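PDB 6BQ6: thermospermine synthase from Medicago truncatula, which probably transfers an aminopropyl group from decarboxylated S-adenosylmethionine to spermidine, giving the tetraamine thermospermine and methylthioadenosine. Local coordinates for residues Lys197-Glu201 with Leu202-Pro206; Glu150-Asp154 with Ser155-Val159; Thr300-Lys303 with Ala304-Asn307; Glu135-Val138 with Glu139-Ser143. All coordinates share one frame; numbering follows the deposited sequence.

Interaction 1. Residues Lys197-Glu201 with Leu202-Pro206; sequences KDFYE and LTLKP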
loop_
_atom_site.group_PDB
_atom_site.type_symbol
_atom_site.label_atom_id
_atom_site.label_comp_id
_atom_site.label_asym_id
_atom_site.label_seq_id
_atom_site.Cartn_x
_atom_site.Cartn_y
_atom_site.Cartn_z
ATOM N N LYS B 197 -9.414 24.499 -28.878
ATOM C CA LYS B 197 -9.879 24.750 -30.228
ATOM C C LYS B 197 -9.156 25.945 -30.817
ATOM O O LYS B 197 -8.620 25.879 -31.927
ATOM C CB LYS B 197 -11.382 24.981 -30.277
ATOM C CG LYS B 197 -11.915 25.247 -31.669
ATOM C CD LYS B 197 -13.417 25.552 -31.652
ATOM C CE LYS B 197 -13.974 25.622 -33.076
ATOM N NZ LYS B 197 -13.629 26.896 -33.756
ATOM N N ASP B 198 -9.123 27.032 -30.062
ATOM C CA ASP B 198 -8.474 28.249 -30.565
ATOM C C ASP B 198 -6.972 28.077 -30.781
ATOM O O ASP B 198 -6.432 28.608 -31.763
ATOM C CB ASP B 198 -8.723 29.416 -29.638
ATOM C CG ASP B 198 -10.090 30.075 -29.865
ATOM O OD1 ASP B 198 -10.873 29.653 -30.748
ATOM O OD2 ASP B 198 -10.382 31.049 -29.128
ATOM N N PHE B 199 -6.294 27.356 -29.882
ATOM C CA PHE B 199 -4.884 27.012 -30.116
ATOM C C PHE B 199 -4.697 26.287 -31.454
ATOM O O PHE B 199 -3.867 26.668 -32.296
ATOM C CB PHE B 199 -4.298 26.202 -28.947
ATOM C CG PHE B 199 -2.924 25.658 -29.236
ATOM C CD1 PHE B 199 -1.835 26.519 -29.301
ATOM C CD2 PHE B 199 -2.771 24.363 -29.606
ATOM C CE1 PHE B 199 -0.582 26.053 -29.627
ATOM C CE2 PHE B 199 -1.527 23.874 -29.912
ATOM C CZ PHE B 199 -0.435 24.724 -29.940
ATOM N N TYR B 200 -5.479 25.250 -31.657
ATOM C CA TYR B 200 -5.337 24.441 -32.858
ATOM C C TYR B 200 -5.637 25.242 -34.093
ATOM O O TYR B 200 -4.882 25.164 -35.046
ATOM C CB TYR B 200 -6.264 23.253 -32.809
ATOM C CG TYR B 200 -5.962 22.199 -31.786
ATOM C CD1 TYR B 200 -4.644 21.784 -31.507
ATOM C CD2 TYR B 200 -7.004 21.530 -31.154
ATOM C CE1 TYR B 200 -4.388 20.771 -30.577
ATOM C CE2 TYR B 200 -6.753 20.509 -30.261
ATOM C CZ TYR B 200 -5.436 20.128 -29.972
ATOM O OH TYR B 200 -5.202 19.099 -29.071
ATOM N N GLU B 201 -6.722 26.030 -34.053
ATOM C CA GLU B 201 -7.154 26.807 -35.217
ATOM C C GLU B 201 -6.253 27.969 -35.541
ATOM O O GLU B 201 -5.957 28.179 -36.703
ATOM C CB GLU B 201 -8.592 27.325 -35.039
ATOM C CG GLU B 201 -9.259 27.734 -36.363
ATOM C CD GLU B 201 -10.699 28.180 -36.172
ATOM O OE1 GLU B 201 -11.313 28.630 -37.183
ATOM O OE2 GLU B 201 -11.209 28.061 -35.021
ATOM N N LEU B 202 -5.866 28.729 -34.535
ATOM C CA LEU B 202 -5.251 30.040 -34.720
ATOM C C LEU B 202 -3.767 30.019 -34.528
ATOM O O LEU B 202 -3.109 30.939 -34.979
ATOM C CB LEU B 202 -5.870 31.066 -33.766
ATOM C CG LEU B 202 -7.381 31.250 -33.951
ATOM C CD1 LEU B 202 -7.917 32.336 -33.028
ATOM C CD2 LEU B 202 -7.764 31.546 -35.407
ATOM N N THR B 203 -3.201 28.980 -33.903
ATOM C CA THR B 203 -1.749 28.926 -33.644
ATOM C C THR B 203 -1.115 27.766 -34.369
ATOM O O THR B 203 -0.127 27.929 -35.068
ATOM C CB THR B 203 -1.407 28.910 -32.117
ATOM O OG1 THR B 203 -1.906 30.102 -31.451
ATOM C CG2 THR B 203 0.079 28.750 -31.873
ATOM N N LEU B 204 -1.668 26.572 -34.184
ATOM C CA LEU B 204 -1.017 25.363 -34.718
ATOM C C LEU B 204 -1.252 25.207 -36.227
ATOM O O LEU B 204 -0.310 25.002 -37.018
ATOM C CB LEU B 204 -1.545 24.135 -33.973
ATOM C CG LEU B 204 -0.674 22.873 -34.243
ATOM C CD1 LEU B 204 -0.361 22.109 -32.974
ATOM C CD2 LEU B 204 -1.370 22.026 -35.261
ATOM N N LYS B 205 -2.517 25.229 -36.635
ATOM C CA LYS B 205 -2.846 25.011 -38.063
ATOM C C LYS B 205 -2.093 25.933 -39.009
ATOM O O LYS B 205 -1.534 25.446 -40.009
ATOM C CB LYS B 205 -4.365 25.042 -38.279
ATOM C CG LYS B 205 -4.829 24.466 -39.606
ATOM C CD LYS B 205 -6.303 24.037 -39.560
ATOM C CE LYS B 205 -7.054 24.552 -40.755
ATOM N NZ LYS B 205 -8.396 23.913 -40.885
ATOM N N PRO B 206 -1.953 27.247 -38.653
ATOM C CA PRO B 206 -1.151 28.122 -39.516
ATOM C C PRO B 206 0.302 27.762 -39.662
ATOM O O PRO B 206 0.942 28.242 -40.594
ATOM C CB PRO B 206 -1.272 29.477 -38.847
ATOM C CG PRO B 206 -2.559 29.435 -38.150
ATOM C CD PRO B 206 -2.687 28.026 -37.648
HETATM O O HOH W 1 -4.401 30.461 -30.550
#
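Phe199 meets Thr203 and Leu204 one turn further along helix 197-204, and this is the tightly packed side of the contact. Its ring spans both residues. CE1 of Phe199 lies 3.6 Å from the methyl CG2 of Thr203. On the other flank, CE2 of Phe199 lies 3.7 Å from CD1 of Leu204. Phe199 has CG anti to its own N (chi1 172°), which swings the ring along the helix to these two residues. Phe199 O accepts two hydrogen bonds, from Thr203 N and from Leu204 N at 2.9 Å. Lys205 N then bonds to Tyr200 O at 2.8 Å. The bonds from Leu204 N and Lys205 N span five residues and mark a wider pi-type turn near the end of the helix; that from Thr203 N spans four. A water donates to Asp198 O and to Thr203 OG1, the latter at 2.7 Å, and OG1 also bonds Glu169. A serine in place of Phe199 would probably open a gap beside the Thr203 methyl and Leu204 CD1, leaving Leu204 freer to turn.

The solvent side is looser. Leu202 is exposed, and its CD1 only comes within 4.5 Å of Asp198 CG. Lys197 NZ forms a salt bridge with Glu201 OE2 at 3.0 Å, while Lys205 NZ turns away to Asp265 and Val240 O. On the buried side, Phe199 and Thr203 pack on helix 164-169. Tyr200 packs on helix 230-238, and its ring meets Phe214 of strand 212-220.

Interaction 2. Residues Glu150-Asp154 with Ser155-Val159; sequences EAFHD and SRLEV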
loop_
_atom_site.group_PDB
_atom_site.type_symbol
_atom_site.label_atom_id
_atom_site.label_comp_id
_atom_site.label_asym_id
_atom_site.label_seq_id
_atom_site.Cartn_x
_atom_site.Cartn_y
_atom_site.Cartn_z
ATOM N N GLU B 150 22.107 8.630 -29.053
ATOM C CA GLU B 150 22.205 8.864 -30.492
ATOM C C GLU B 150 21.284 10.011 -30.918
ATOM O O GLU B 150 21.744 11.018 -31.462
ATOM C CB GLU B 150 21.896 7.564 -31.265
ATOM C CG GLU B 150 21.768 7.749 -32.769
ATOM C CD GLU B 150 21.572 6.465 -33.584
ATOM O OE1 GLU B 150 20.793 5.542 -33.202
ATOM O OE2 GLU B 150 22.196 6.402 -34.663
ATOM N N ALA B 151 20.001 9.867 -30.591
ATOM C CA ALA B 151 18.977 10.862 -30.926
ATOM C C ALA B 151 19.403 12.272 -30.495
ATOM O O ALA B 151 19.419 13.231 -31.313
ATOM C CB ALA B 151 17.659 10.488 -30.291
ATOM N N PHE B 152 19.807 12.391 -29.230
ATOM C CA PHE B 152 20.178 13.695 -28.667
ATOM C C PHE B 152 21.382 14.301 -29.343
ATOM O O PHE B 152 21.532 15.519 -29.349
ATOM C CB PHE B 152 20.423 13.629 -27.173
ATOM C CG PHE B 152 19.197 13.771 -26.360
ATOM C CD1 PHE B 152 18.475 14.961 -26.397
ATOM C CD2 PHE B 152 18.775 12.752 -25.544
ATOM C CE1 PHE B 152 17.350 15.110 -25.624
ATOM C CE2 PHE B 152 17.643 12.905 -24.781
ATOM C CZ PHE B 152 16.924 14.065 -24.841
ATOM N N HIS B 153 22.250 13.452 -29.881
ATOM C CA HIS B 153 23.453 13.911 -30.633
ATOM C C HIS B 153 23.325 14.037 -32.164
ATOM O O HIS B 153 24.279 14.422 -32.875
ATOM C CB HIS B 153 24.614 13.009 -30.234
ATOM C CG HIS B 153 25.047 13.261 -28.830
ATOM N ND1 HIS B 153 24.472 12.629 -27.749
ATOM C CD2 HIS B 153 25.942 14.145 -28.320
ATOM C CE1 HIS B 153 24.997 13.104 -26.633
ATOM N NE2 HIS B 153 25.911 14.008 -26.952
ATOM N N ASP B 154 22.128 13.765 -32.663
ATOM C CA ASP B 154 21.830 13.863 -34.071
ATOM C C ASP B 154 21.821 15.339 -34.488
ATOM O O ASP B 154 21.098 16.147 -33.914
ATOM C CB ASP B 154 20.491 13.187 -34.348
ATOM C CG ASP B 154 20.252 12.883 -35.827
ATOM O OD1 ASP B 154 20.283 13.792 -36.659
ATOM O OD2 ASP B 154 19.914 11.732 -36.175
ATOM N N SER B 155 22.563 15.669 -35.544
ATOM C CA SER B 155 22.650 17.041 -36.008
ATOM C C SER B 155 21.327 17.588 -36.509
ATOM O O SER B 155 21.200 18.819 -36.639
ATOM C CB SER B 155 23.703 17.171 -37.149
ATOM O OG SER B 155 23.316 16.350 -38.219
ATOM N N ARG B 156 20.358 16.700 -36.785
ATOM C CA ARG B 156 19.055 17.138 -37.241
ATOM C C ARG B 156 18.177 17.637 -36.109
ATOM O O ARG B 156 17.149 18.242 -36.391
ATOM C CB ARG B 156 18.376 16.009 -37.981
ATOM C CG ARG B 156 19.039 15.636 -39.307
ATOM C CD ARG B 156 18.302 14.477 -39.939
ATOM N NE ARG B 156 18.513 13.257 -39.162
ATOM C CZ ARG B 156 17.805 12.144 -39.256
ATOM N NH1 ARG B 156 16.825 12.010 -40.120
ATOM N NH2 ARG B 156 18.103 11.131 -38.482
ATOM N N LEU B 157 18.566 17.369 -34.863
ATOM C CA LEU B 157 17.770 17.751 -33.678
ATOM C C LEU B 157 18.144 19.118 -33.121
ATOM O O LEU B 157 19.320 19.408 -32.908
ATOM C CB LEU B 157 17.911 16.700 -32.585
ATOM C CG LEU B 157 17.105 16.912 -31.290
ATOM C CD1 LEU B 157 15.620 16.974 -31.586
ATOM C CD2 LEU B 157 17.448 15.816 -30.317
ATOM N N GLU B 158 17.133 19.966 -32.933
ATOM C CA GLU B 158 17.282 21.224 -32.207
ATOM C C GLU B 158 16.373 21.177 -30.964
ATOM O O GLU B 158 15.173 20.927 -31.091
ATOM C CB GLU B 158 16.867 22.402 -33.070
ATOM C CG GLU B 158 17.057 23.749 -32.333
ATOM C CD GLU B 158 16.708 25.000 -33.115
ATOM O OE1 GLU B 158 16.384 24.898 -34.324
ATOM O OE2 GLU B 158 16.774 26.105 -32.496
ATOM N N VAL B 159 16.948 21.445 -29.785
ATOM C CA VAL B 159 16.204 21.535 -28.544
ATOM C C VAL B 159 15.974 23.024 -28.265
ATOM O O VAL B 159 16.901 23.831 -28.281
ATOM C CB VAL B 159 16.978 20.845 -27.399
ATOM C CG1 VAL B 159 16.244 21.044 -26.076
ATOM C CG2 VAL B 159 17.202 19.385 -27.699
#
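Asp154 and Arg156 hold each other by side chain and backbone at once. The guanidinium grips the carboxylate side-on: Arg156 NE bonds Asp154 OD1 at 3.1 Å and Arg156 NH2 bonds Asp154 OD2 at 3.0 Å. Both oxygens are met on their syn side, with the two planes 38° apart. The anti lone pair of Asp154 OD1 takes the backbone Arg156 N at 2.9 Å. Asp154 has CG anti to its N (chi1 -164°), which carries the carboxylate forward over the turn. With an alanine in place of Asp154, Arg156 N would probably lose this acceptor and the guanidinium its anionic mate.

Beside this polar knot, Leu157 CD2 reaches back to the helix end, 3.4 Å from Ala151 O and 4.1 Å from Phe152 CD1. Further out, Arg156 NH2 also bonds Leu120 O and NH1 bonds Ile125 O, tying the guanidinium to the end of helix 114-120 and the loop after it. Phe152 rests on helix 135-144.

Leu157 N bonds Asp154 O at 3.0 Å and closes a type I beta turn. Asp154 OD1 accepting Arg156 N makes an Asx turn within it. Together they link helix 149-153 to strand 157-161, an outermost strand of the Rossmann-like sheet.

Interaction 3. Residues Thr300-Lys303 with Ala304-Asn307; sequences TLSK and AVRN
Arg306 folds back on the loop ahead of its own helix and grips the backbone carbonyl of Leu301. Among the hydrogen bonds, this side-on grip is made by two nitrogens on one oxygen. Arg306 NH2 lies 2.8 Å from Leu301 O, and Arg306 NE lies 3.1 Å from the same atom. The oxygen sits at the edge of the guanidinium, near its plane. The NE bond is bent (136°) and comes from above the carbonyl plane. A bend at chi3 (-48°) turns the guanidinium back to the loop. Two backbone bonds run alongside. Arg306 N bonds Ser302 O at 2.8 Å in a nearly straight line, and Asn307 N bonds Lys303 O at 3.1 Å.

Water makes two further bridges. One accepts from Leu301 N and, weakly, from Arg306 NE. The other joins Ser302 OG to Ala304 N, with 2.8 Å from the water to Ala304 N.

The apolar part is small. Leu301 CD1 meets Val305 CG1 at 4.1 Å, and the two side chains cross at about a right angle. Leu301 also packs on strand 243-251. The hydroxyl Ser302 OG touches the methyl Val305 CG2 at 3.5 Å.

The charged ends turn to a second subunit. Arg306 NH1 forms a salt bridge with Asp291 of the second subunit; Lys303 NZ forms one with Glu286 of that subunit and bonds Asn287 O of the same subunit.

The arrangement is a helix start with Ser302 as N-cap. Its hydroxyl reaches the first turn of helix 303-311 through water, and the same turn forms part of the subunit interface.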
loop_
_atom_site.group_PDB
_atom_site.type_symbol
_atom_site.label_atom_id
_atom_site.label_comp_id
_atom_site.label_asym_id
_atom_site.label_seq_id
_atom_site.Cartn_x
_atom_site.Cartn_y
_atom_site.Cartn_z
ATOM N N THR B 300 -9.354 1.009 -35.098
ATOM C CA THR B 300 -10.700 0.484 -35.065
ATOM C C THR B 300 -11.028 0.397 -33.600
ATOM O O THR B 300 -10.655 -0.570 -32.918
ATOM C CB THR B 300 -10.771 -0.936 -35.680
ATOM O OG1 THR B 300 -10.201 -0.953 -37.012
ATOM C CG2 THR B 300 -12.220 -1.423 -35.692
ATOM N N LEU B 301 -11.764 1.354 -33.115
ATOM C CA LEU B 301 -12.063 1.409 -31.691
ATOM C C LEU B 301 -13.239 0.455 -31.439
ATOM O O LEU B 301 -13.922 0.054 -32.380
ATOM C CB LEU B 301 -12.436 2.827 -31.302
ATOM C CG LEU B 301 -11.251 3.754 -31.605
ATOM C CD1 LEU B 301 -11.642 5.138 -31.262
ATOM C CD2 LEU B 301 -10.022 3.304 -30.847
ATOM N N SER B 302 -13.495 0.107 -30.189
ATOM C CA SER B 302 -14.615 -0.811 -29.880
ATOM C C SER B 302 -15.939 -0.076 -30.001
ATOM O O SER B 302 -15.996 1.140 -30.040
ATOM C CB SER B 302 -14.487 -1.379 -28.483
ATOM O OG SER B 302 -14.798 -0.404 -27.483
ATOM N N LYS B 303 -17.031 -0.836 -30.011
ATOM C CA LYS B 303 -18.362 -0.259 -30.210
ATOM C C LYS B 303 -18.664 0.909 -29.281
ATOM O O LYS B 303 -19.112 1.972 -29.733
ATOM C CB LYS B 303 -19.425 -1.355 -30.005
ATOM C CG LYS B 303 -20.853 -0.884 -30.187
ATOM C CD LYS B 303 -21.832 -1.948 -29.763
ATOM C CE LYS B 303 -23.259 -1.556 -30.128
ATOM N NZ LYS B 303 -24.112 -2.736 -29.893
ATOM N N ALA B 304 -18.443 0.698 -27.984
ATOM C CA ALA B 304 -18.777 1.687 -26.968
ATOM C C ALA B 304 -17.917 2.951 -27.087
ATOM O O ALA B 304 -18.380 4.085 -26.899
ATOM C CB ALA B 304 -18.556 1.073 -25.627
ATOM N N VAL B 305 -16.638 2.739 -27.361
ATOM C CA VAL B 305 -15.704 3.876 -27.456
ATOM C C VAL B 305 -15.984 4.657 -28.721
ATOM O O VAL B 305 -16.082 5.894 -28.698
ATOM C CB VAL B 305 -14.218 3.402 -27.386
ATOM C CG1 VAL B 305 -13.263 4.571 -27.585
ATOM C CG2 VAL B 305 -13.912 2.728 -26.075
ATOM N N ARG B 306 -16.189 3.958 -29.836
ATOM C CA ARG B 306 -16.592 4.618 -31.087
ATOM C C ARG B 306 -17.834 5.504 -30.884
ATOM O O ARG B 306 -17.875 6.656 -31.264
ATOM C CB ARG B 306 -16.875 3.585 -32.165
ATOM C CG ARG B 306 -16.346 3.913 -33.511
ATOM C CD ARG B 306 -16.539 2.818 -34.555
ATOM N NE ARG B 306 -16.125 1.473 -34.080
ATOM C CZ ARG B 306 -16.938 0.420 -33.918
ATOM N NH1 ARG B 306 -18.236 0.474 -34.243
ATOM N NH2 ARG B 306 -16.431 -0.724 -33.438
ATOM N N ASN B 307 -18.840 4.969 -30.241
ATOM C CA ASN B 307 -20.078 5.724 -30.087
ATOM C C ASN B 307 -19.928 6.893 -29.112
ATOM O O ASN B 307 -20.491 7.996 -29.333
ATOM C CB ASN B 307 -21.190 4.761 -29.719
ATOM C CG ASN B 307 -21.556 3.820 -30.896
ATOM O OD1 ASN B 307 -21.186 4.071 -32.058
ATOM N ND2 ASN B 307 -22.300 2.759 -30.604
HETATM O O HOH W 2 -13.497 2.681 -34.840
HETATM O O HOH W 3 -17.270 -1.523 -26.813
#

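Interaction 4. Residues Glu135-Val138 with Glu139-Ser143; sequences EEVV and EFCKS
Helix 135-144 follows strand 127-132 of the Rossmann-like domain, and its regular turns make this contact. Glu135 and Glu139 lie side by side on its exposed face and point the same way. Their CG atoms touch at 4.1 Å, but the carboxylates part: OE2 of Glu135 is 4.8 Å from OE2 of Glu139, with the two planes 70° apart. The like charges probably disfavour a closer approach. Glu139 bends at chi2 (-65°), whereas the chain of Glu135 runs out straight. The CG of Glu139 also rests 3.4 Å from Glu135 O.

Four i to i+4 bonds carry the backbone. Glu139 N bonds Glu135 O at 2.9 Å, and Lys142 N bonds Val138 O at 2.8 Å. Phe140 N to Glu136 O and Cys141 N to Val137 O complete the set.

The strand before this helix ends at Asp132, which binds adenosine in another structure of this protein. The side chain of Val138 is about 4 Å from that of Asp132, and Val137 packs against Gln57, a second adenosine-binding residue. The first turn thus lies beside the nucleoside pocket.

On the buried face, Val137 CG1 is 4.3 Å from Cys141 SG. The sulfur lies beside the backbone N of its residue (chi1 -66°), which brings it to 3.4 Å from Val137 O. The ring of Phe140 leads away from the first turn to meet the rings of Tyr144 and His50.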
loop_
_atom_site.group_PDB
_atom_site.type_symbol
_atom_site.label_atom_id
_atom_site.label_comp_id
_atom_site.label_asym_id
_atom_site.label_seq_id
_atom_site.Cartn_x
_atom_site.Cartn_y
_atom_site.Cartn_z
ATOM N N GLU B 135 13.851 22.497 -18.963
ATOM C CA GLU B 135 15.191 22.136 -19.358
ATOM C C GLU B 135 15.800 21.075 -18.455
ATOM O O GLU B 135 16.634 20.276 -18.887
ATOM C CB GLU B 135 16.072 23.391 -19.350
ATOM C CG GLU B 135 17.455 23.156 -19.928
ATOM C CD GLU B 135 18.191 24.465 -20.171
ATOM O OE1 GLU B 135 17.939 25.413 -19.394
ATOM O OE2 GLU B 135 19.008 24.538 -21.127
ATOM N N GLU B 136 15.378 21.017 -17.203
ATOM C CA GLU B 136 15.983 20.025 -16.280
ATOM C C GLU B 136 15.574 18.630 -16.651
ATOM O O GLU B 136 16.379 17.716 -16.558
ATOM C CB GLU B 136 15.661 20.360 -14.833
ATOM C CG GLU B 136 16.508 21.556 -14.385
ATOM C CD GLU B 136 16.453 21.820 -12.897
ATOM O OE1 GLU B 136 16.346 20.839 -12.141
ATOM O OE2 GLU B 136 16.515 23.020 -12.503
ATOM N N VAL B 137 14.367 18.463 -17.180
ATOM C CA VAL B 137 13.934 17.132 -17.659
ATOM C C VAL B 137 14.769 16.742 -18.884
ATOM O O VAL B 137 15.250 15.629 -18.978
ATOM C CB VAL B 137 12.442 17.098 -17.989
ATOM C CG1 VAL B 137 12.069 15.802 -18.747
ATOM C CG2 VAL B 137 11.614 17.247 -16.717
ATOM N N VAL B 138 14.956 17.671 -19.823
ATOM C CA VAL B 138 15.733 17.385 -21.031
ATOM C C VAL B 138 17.130 16.973 -20.647
ATOM O O VAL B 138 17.664 15.978 -21.140
ATOM C CB VAL B 138 15.805 18.601 -21.977
ATOM C CG1 VAL B 138 16.750 18.333 -23.134
ATOM C CG2 VAL B 138 14.405 18.870 -22.485
ATOM N N GLU B 139 17.734 17.771 -19.785
ATOM C CA GLU B 139 19.136 17.516 -19.431
ATOM C C GLU B 139 19.276 16.214 -18.641
ATOM O O GLU B 139 20.234 15.464 -18.855
ATOM C CB GLU B 139 19.697 18.715 -18.689
ATOM C CG GLU B 139 19.946 19.916 -19.610
ATOM C CD GLU B 139 21.034 19.667 -20.673
ATOM O OE1 GLU B 139 21.992 18.895 -20.436
ATOM O OE2 GLU B 139 20.898 20.180 -21.787
ATOM N N PHE B 140 18.295 15.937 -17.777
ATOM C CA PHE B 140 18.277 14.682 -17.035
ATOM C C PHE B 140 18.250 13.508 -18.008
ATOM O O PHE B 140 19.053 12.589 -17.914
ATOM C CB PHE B 140 17.071 14.623 -16.128
ATOM C CG PHE B 140 17.035 13.388 -15.289
ATOM C CD1 PHE B 140 17.783 13.317 -14.155
ATOM C CD2 PHE B 140 16.339 12.295 -15.690
ATOM C CE1 PHE B 140 17.813 12.160 -13.405
ATOM C CE2 PHE B 140 16.339 11.121 -14.932
ATOM C CZ PHE B 140 17.072 11.061 -13.788
ATOM N N CYS B 141 17.312 13.550 -18.951
ATOM C CA CYS B 141 17.141 12.429 -19.884
ATOM C C CYS B 141 18.311 12.309 -20.849
ATOM O O CYS B 141 18.706 11.226 -21.196
ATOM C CB CYS B 141 15.814 12.543 -20.605
ATOM S SG CYS B 141 14.432 12.336 -19.474
ATOM N N LYS B 142 18.865 13.436 -21.284
ATOM C CA LYS B 142 20.022 13.390 -22.150
ATOM C C LYS B 142 21.175 12.630 -21.503
ATOM O O LYS B 142 21.961 11.927 -22.180
ATOM C CB LYS B 142 20.458 14.803 -22.483
ATOM C CG LYS B 142 21.591 14.855 -23.454
ATOM C CD LYS B 142 21.700 16.244 -24.090
ATOM C CE LYS B 142 22.861 16.263 -25.081
ATOM N NZ LYS B 142 22.646 17.213 -26.223
ATOM N N SER B 143 21.274 12.759 -20.198
ATOM C CA SER B 143 22.316 12.059 -19.437
ATOM C C SER B 143 21.980 10.631 -19.019
ATOM O O SER B 143 22.867 9.739 -19.025
ATOM C CB SER B 143 22.700 12.878 -18.198
ATOM O OG SER B 143 23.764 13.744 -18.557
#

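How the interactions relate
Interactions 2 and 4 are neighbours, with centres 13 Å apart. Phe152 CE2 packs 3.6 Å from Lys142 CA, and Val159 CG1 meets Val138 CG1 at 4.0 Å, so helices 135-144 and 149-153 and strand 157-161 share one apolar patch. Interaction 1 lies apart, about 16 Å from interaction 2 at the nearest atoms. Each contact is partly buried, but the chemistry differs. Interactions 1 and 4 are helix turns with an apolar inner face and charged outer residues. Interaction 2 relies on a salt bridge at a turn. Interaction 3, across the chain's centre from interactions 2 and 4, alone touches another subunit. At its helix start an arginine bonds a backbone carbonyl and faces that subunit.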